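Local coordinates for putative heme binding protein (Tannerella forsythia, PDB 6EU8), which probably binds heme as a member of the HmuY-like family of bacterial heme-binding proteins, and is captured here in its heme-free form, at residues A[16-20]-A[183-187]; A[141-145]-A[174-178]. One frame throughout, in Å; residues are numbered along the deposited sequence.

Contact 1. Residues A[16-20]-A[183-187]; sequences TIDAT and EKGHV
Two strand ends, 16-18 and 184-187, run antiparallel, their short axes 4.7 Å apart at closest and 142° between their N-to-C directions. Ile17 and Val187 form a hydrogen-bonded pair, with Ile17 N to Val187 O at 2.8 Å and Val187 N to Ile17 O at 2.9 Å; Asp18 and His186 follow as a non-hydrogen-bonded pair (CA-CA 4.7 Å). Ala19 N then reaches Gly185 O at 2.8 Å just as the first strand gives way to a turn. Gly185 sits at phi/psi 108/1, angles that call for glycine, and a CB there would run into Thr20 CA.

The polar side chains gather on the face of Asp18 and His186. Asp18, chi1 t with a nearly flat chi2, closes an Asx turn: its OD1 accepts Thr20 N at 3.1 Å and Thr20 OG1 at 2.7 Å. With chi1 p, Thr20 thus turns its hydroxyl to the aspartate and lays CG2 over the His186 ring, a CH-pi contact 3.8 Å from CG2 to the ring centroid. His186 (chi1 m, chi2 -86°) brings its imidazole close to the turn, and its NE2 donates to Glu183 OE1 at 2.9 Å, the glutamate, extended through chi1 and chi2 (both t), bringing its carboxylate within reach of the ring.

Ile17 (m, m) and Val187 (t) fill the opposite face, their branched apolar chains suiting burial. There both meet Ile73 of strand 71-74, and Ile17 also touches Thr26 and Val28 of strand 24-28, while Gly185 hydrogen-bonds through its backbone to Ala177, placing strand 184-194 between 11-18 and 169-178.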
loop_
_atom_site.group_PDB
_atom_site.type_symbol
_atom_site.label_atom_id
_atom_site.label_comp_id
_atom_site.label_asym_id
_atom_site.label_seq_id
_atom_site.Cartn_x
_atom_site.Cartn_y
_atom_site.Cartn_z
ATOM N N THR A 16 -4.417 10.965 -4.878
ATOM C CA THR A 16 -3.257 11.334 -4.062
ATOM C C THR A 16 -3.571 10.987 -2.609
ATOM O O THR A 16 -4.565 11.464 -2.054
ATOM C CB THR A 16 -2.905 12.823 -4.215
ATOM O OG1 THR A 16 -2.537 13.064 -5.585
ATOM C CG2 THR A 16 -1.749 13.198 -3.295
ATOM N N ILE A 17 -2.739 10.124 -2.012
ATOM C CA ILE A 17 -2.938 9.611 -0.647
ATOM C C ILE A 17 -1.831 10.106 0.302
ATOM O O ILE A 17 -0.638 9.916 0.048
ATOM C CB ILE A 17 -2.969 8.049 -0.614
ATOM C CG1 ILE A 17 -4.018 7.476 -1.578
ATOM C CG2 ILE A 17 -3.134 7.526 0.816
ATOM C CD1 ILE A 17 -5.455 7.841 -1.257
ATOM N N ASP A 18 -2.234 10.704 1.420
ATOM C CA ASP A 18 -1.292 11.089 2.473
ATOM C C ASP A 18 -0.991 9.892 3.365
ATOM O O ASP A 18 -1.721 9.623 4.325
ATOM C CB ASP A 18 -1.843 12.259 3.286
ATOM C CG ASP A 18 -0.916 12.706 4.396
ATOM O OD1 ASP A 18 0.136 12.082 4.646
ATOM O OD2 ASP A 18 -1.281 13.704 5.069
ATOM N N ALA A 19 0.089 9.179 3.029
ATOM C CA ALA A 19 0.566 8.014 3.809
ATOM C C ALA A 19 1.847 8.356 4.577
ATOM O O ALA A 19 2.675 7.494 4.829
ATOM C CB ALA A 19 0.772 6.822 2.869
ATOM N N THR A 20 1.982 9.616 5.013
ATOM C CA THR A 20 3.197 10.049 5.706
ATOM C C THR A 20 3.388 9.467 7.113
ATOM O O THR A 20 4.517 9.349 7.576
ATOM C CB THR A 20 3.255 11.606 5.818
ATOM O OG1 THR A 20 2.103 12.100 6.507
ATOM C CG2 THR A 20 3.393 12.221 4.442
ATOM N N GLU A 183 8.192 16.138 0.253
ATOM C CA GLU A 183 7.933 15.362 1.499
ATOM C C GLU A 183 7.540 13.921 1.106
ATOM O O GLU A 183 6.588 13.732 0.340
ATOM C CB GLU A 183 6.841 15.987 2.368
ATOM C CG GLU A 183 6.615 15.217 3.672
ATOM C CD GLU A 183 5.472 15.710 4.534
ATOM O OE1 GLU A 183 4.571 16.414 4.047
ATOM O OE2 GLU A 183 5.432 15.289 5.705
ATOM N N LYS A 184 8.308 12.937 1.580
ATOM C CA LYS A 184 8.029 11.511 1.262
ATOM C C LYS A 184 6.742 11.013 1.908
ATOM O O LYS A 184 6.432 11.336 3.048
ATOM C CB LYS A 184 9.188 10.596 1.698
ATOM C CG LYS A 184 10.501 10.840 1.004
ATOM C CD LYS A 184 11.527 9.775 1.359
ATOM C CE LYS A 184 12.864 10.094 0.715
ATOM N NZ LYS A 184 13.890 9.045 0.860
ATOM N N GLY A 185 5.995 10.166 1.180
ATOM C CA GLY A 185 4.776 9.519 1.711
ATOM C C GLY A 185 3.453 10.019 1.155
ATOM O O GLY A 185 2.386 9.535 1.554
ATOM N N HIS A 186 3.513 10.985 0.230
ATOM C CA HIS A 186 2.345 11.448 -0.512
ATOM C C HIS A 186 2.358 10.657 -1.803
ATOM O O HIS A 186 3.153 10.927 -2.726
ATOM C CB HIS A 186 2.377 12.960 -0.735
ATOM C CG HIS A 186 2.340 13.762 0.526
ATOM N ND1 HIS A 186 1.160 14.123 1.153
ATOM C CD2 HIS A 186 3.337 14.308 1.264
ATOM C CE1 HIS A 186 1.442 14.829 2.234
ATOM N NE2 HIS A 186 2.751 14.932 2.339
ATOM N N VAL A 187 1.509 9.617 -1.853
ATOM C CA VAL A 187 1.532 8.628 -2.917
ATOM C C VAL A 187 0.447 8.928 -3.935
ATOM O O VAL A 187 -0.737 8.932 -3.569
ATOM C CB VAL A 187 1.352 7.209 -2.321
ATOM C CG1 VAL A 187 1.304 6.151 -3.412
ATOM C CG2 VAL A 187 2.460 6.909 -1.316
#

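Contact 2. Residues A[141-145]-A[174-178]; sequences KTWIV and FTDAT
Trp143 lays its indole against Phe174, CE3 coming within 3.4 Å of Phe174 CB while the five-membered ring and the phenyl ring lie obliquely, centroids 4.5 Å apart and planes at 32°. The tryptophan ends a 3-10 segment, 141-143, and its chi1 p, chi2 -80° conformation carries the large ring across to the other segment. Phe174, on an extended backbone (-78/137) with chi1 m and chi2 87°, presents its ring face to the indole.

Farther along the indole, CH2 rests 3.7 Å from Ala177 CB, where a small side chain leaves room for the six-membered ring, and Ile144 (m, m) brings CD1 to 4.3 Å from the same CB. The CA atoms of Trp143 and Phe174 stand 7.0 Å apart, so side chains bridge the gap. Thr175 and Asp176 send their CB atoms away from the indole; both face Ser188 in a classic beta bulge, and Thr175 OG1 donates to Asp176 OD1 at 2.8 Å.

Outside the segments, Phe76 O accepts from Trp143 NE1 and the Phe76 ring meets the indole edge-to-face. This is a buried aromatic cluster joining a 3-10 segment to a bulged strand of the large antiparallel sheet in the all-beta HmuY fold.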
loop_
_atom_site.group_PDB
_atom_site.type_symbol
_atom_site.label_atom_id
_atom_site.label_comp_id
_atom_site.label_asym_id
_atom_site.label_seq_id
_atom_site.Cartn_x
_atom_site.Cartn_y
_atom_site.Cartn_z
ATOM N N LYS A 141 5.054 -3.920 -3.870
ATOM C CA LYS A 141 6.212 -3.281 -3.164
ATOM C C LYS A 141 7.245 -2.770 -4.152
ATOM O O LYS A 141 7.929 -1.759 -3.894
ATOM C CB LYS A 141 6.860 -4.296 -2.225
ATOM C CG LYS A 141 7.935 -3.757 -1.272
ATOM C CD LYS A 141 8.657 -4.909 -0.564
ATOM C CE LYS A 141 9.981 -4.488 0.047
ATOM N NZ LYS A 141 9.795 -3.942 1.406
ATOM N N THR A 142 7.345 -3.428 -5.298
ATOM C CA THR A 142 8.301 -3.022 -6.331
ATOM C C THR A 142 7.987 -1.720 -7.074
ATOM O O THR A 142 8.772 -1.315 -7.953
ATOM C CB THR A 142 8.562 -4.146 -7.348
ATOM O OG1 THR A 142 7.448 -4.311 -8.242
ATOM C CG2 THR A 142 8.903 -5.452 -6.639
ATOM N N TRP A 143 6.878 -1.038 -6.767
ATOM C CA TRP A 143 6.596 0.291 -7.340
ATOM C C TRP A 143 7.730 1.290 -7.041
ATOM O O TRP A 143 7.925 2.221 -7.799
ATOM C CB TRP A 143 5.235 0.844 -6.892
ATOM C CG TRP A 143 5.145 1.480 -5.503
ATOM C CD1 TRP A 143 5.023 0.861 -4.296
ATOM C CD2 TRP A 143 5.104 2.886 -5.238
ATOM N NE1 TRP A 143 4.957 1.796 -3.283
ATOM C CE2 TRP A 143 4.958 3.049 -3.844
ATOM C CE3 TRP A 143 5.162 4.021 -6.054
ATOM C CZ2 TRP A 143 4.892 4.311 -3.238
ATOM C CZ3 TRP A 143 5.072 5.283 -5.454
ATOM C CH2 TRP A 143 4.931 5.415 -4.058
ATOM N N ILE A 144 8.452 1.066 -5.937
ATOM C CA ILE A 144 9.692 1.815 -5.621
ATOM C C ILE A 144 10.885 0.954 -6.054
ATOM O O ILE A 144 11.063 -0.159 -5.575
ATOM C CB ILE A 144 9.774 2.088 -4.098
ATOM C CG1 ILE A 144 8.620 2.968 -3.608
ATOM C CG2 ILE A 144 11.155 2.636 -3.690
ATOM C CD1 ILE A 144 8.549 4.347 -4.220
ATOM N N VAL A 145 11.708 1.480 -6.971
ATOM C CA VAL A 145 12.955 0.833 -7.329
ATOM C C VAL A 145 14.009 1.070 -6.210
ATOM O O VAL A 145 14.690 0.126 -5.800
ATOM C CB VAL A 145 13.510 1.364 -8.663
ATOM C CG1 VAL A 145 14.867 0.704 -9.013
ATOM C CG2 VAL A 145 12.497 1.150 -9.799
ATOM N N PHE A 174 1.767 4.162 -10.823
ATOM C CA PHE A 174 2.145 5.123 -9.788
ATOM C C PHE A 174 2.920 6.256 -10.435
ATOM O O PHE A 174 3.709 6.011 -11.343
ATOM C CB PHE A 174 2.963 4.475 -8.661
ATOM C CG PHE A 174 2.177 3.471 -7.847
ATOM C CD1 PHE A 174 2.102 2.147 -8.251
ATOM C CD2 PHE A 174 1.503 3.858 -6.683
ATOM C CE1 PHE A 174 1.361 1.212 -7.536
ATOM C CE2 PHE A 174 0.760 2.925 -5.971
ATOM C CZ PHE A 174 0.709 1.601 -6.391
ATOM N N THR A 175 2.620 7.482 -10.031
ATOM C CA THR A 175 3.218 8.668 -10.642
ATOM C C THR A 175 4.105 9.486 -9.716
ATOM O O THR A 175 5.033 10.149 -10.200
ATOM C CB THR A 175 2.146 9.601 -11.250
ATOM O OG1 THR A 175 1.264 10.108 -10.240
ATOM C CG2 THR A 175 1.360 8.877 -12.334
ATOM N N ASP A 176 3.831 9.474 -8.409
ATOM C CA ASP A 176 4.598 10.267 -7.442
ATOM C C ASP A 176 4.661 9.593 -6.072
ATOM O O ASP A 176 3.691 8.941 -5.634
ATOM C CB ASP A 176 3.997 11.687 -7.265
ATOM C CG ASP A 176 3.807 12.448 -8.601
ATOM O OD1 ASP A 176 2.733 12.293 -9.255
ATOM O OD2 ASP A 176 4.716 13.254 -8.972
ATOM N N ALA A 177 5.795 9.779 -5.395
ATOM C CA ALA A 177 5.989 9.346 -3.987
ATOM C C ALA A 177 6.240 10.490 -3.014
ATOM O O ALA A 177 6.348 10.257 -1.791
ATOM C CB ALA A 177 7.132 8.376 -3.913
ATOM N N THR A 178 6.344 11.713 -3.545
ATOM C CA THR A 178 6.472 12.917 -2.752
ATOM C C THR A 178 5.483 13.972 -3.256
ATOM O O THR A 178 5.055 13.921 -4.402
ATOM C CB THR A 178 7.898 13.526 -2.852
ATOM O OG1 THR A 178 8.126 14.040 -4.173
ATOM C CG2 THR A 178 8.978 12.493 -2.600
#

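The two contacts touch each other directly through residues 183-187 of contact 1. Their backbone tie is the hydrogen bond between Gly185 N and Ala177 O, 3.0 Å long. Beside it, Val187 CG1 packs 3.8 Å from Trp143 CH2 and 4.0 Å from Phe174 CD2, so the apolar side of contact 1 continues into the aromatic cluster. Contact 1 is partly buried, a backbone-bonded strand pair with a polar outer face; contact 2 is buried and held by side-chain packing across its two segments. Along the chain, contact 2 nests inside the 162-residue excursion that contact 1 closes.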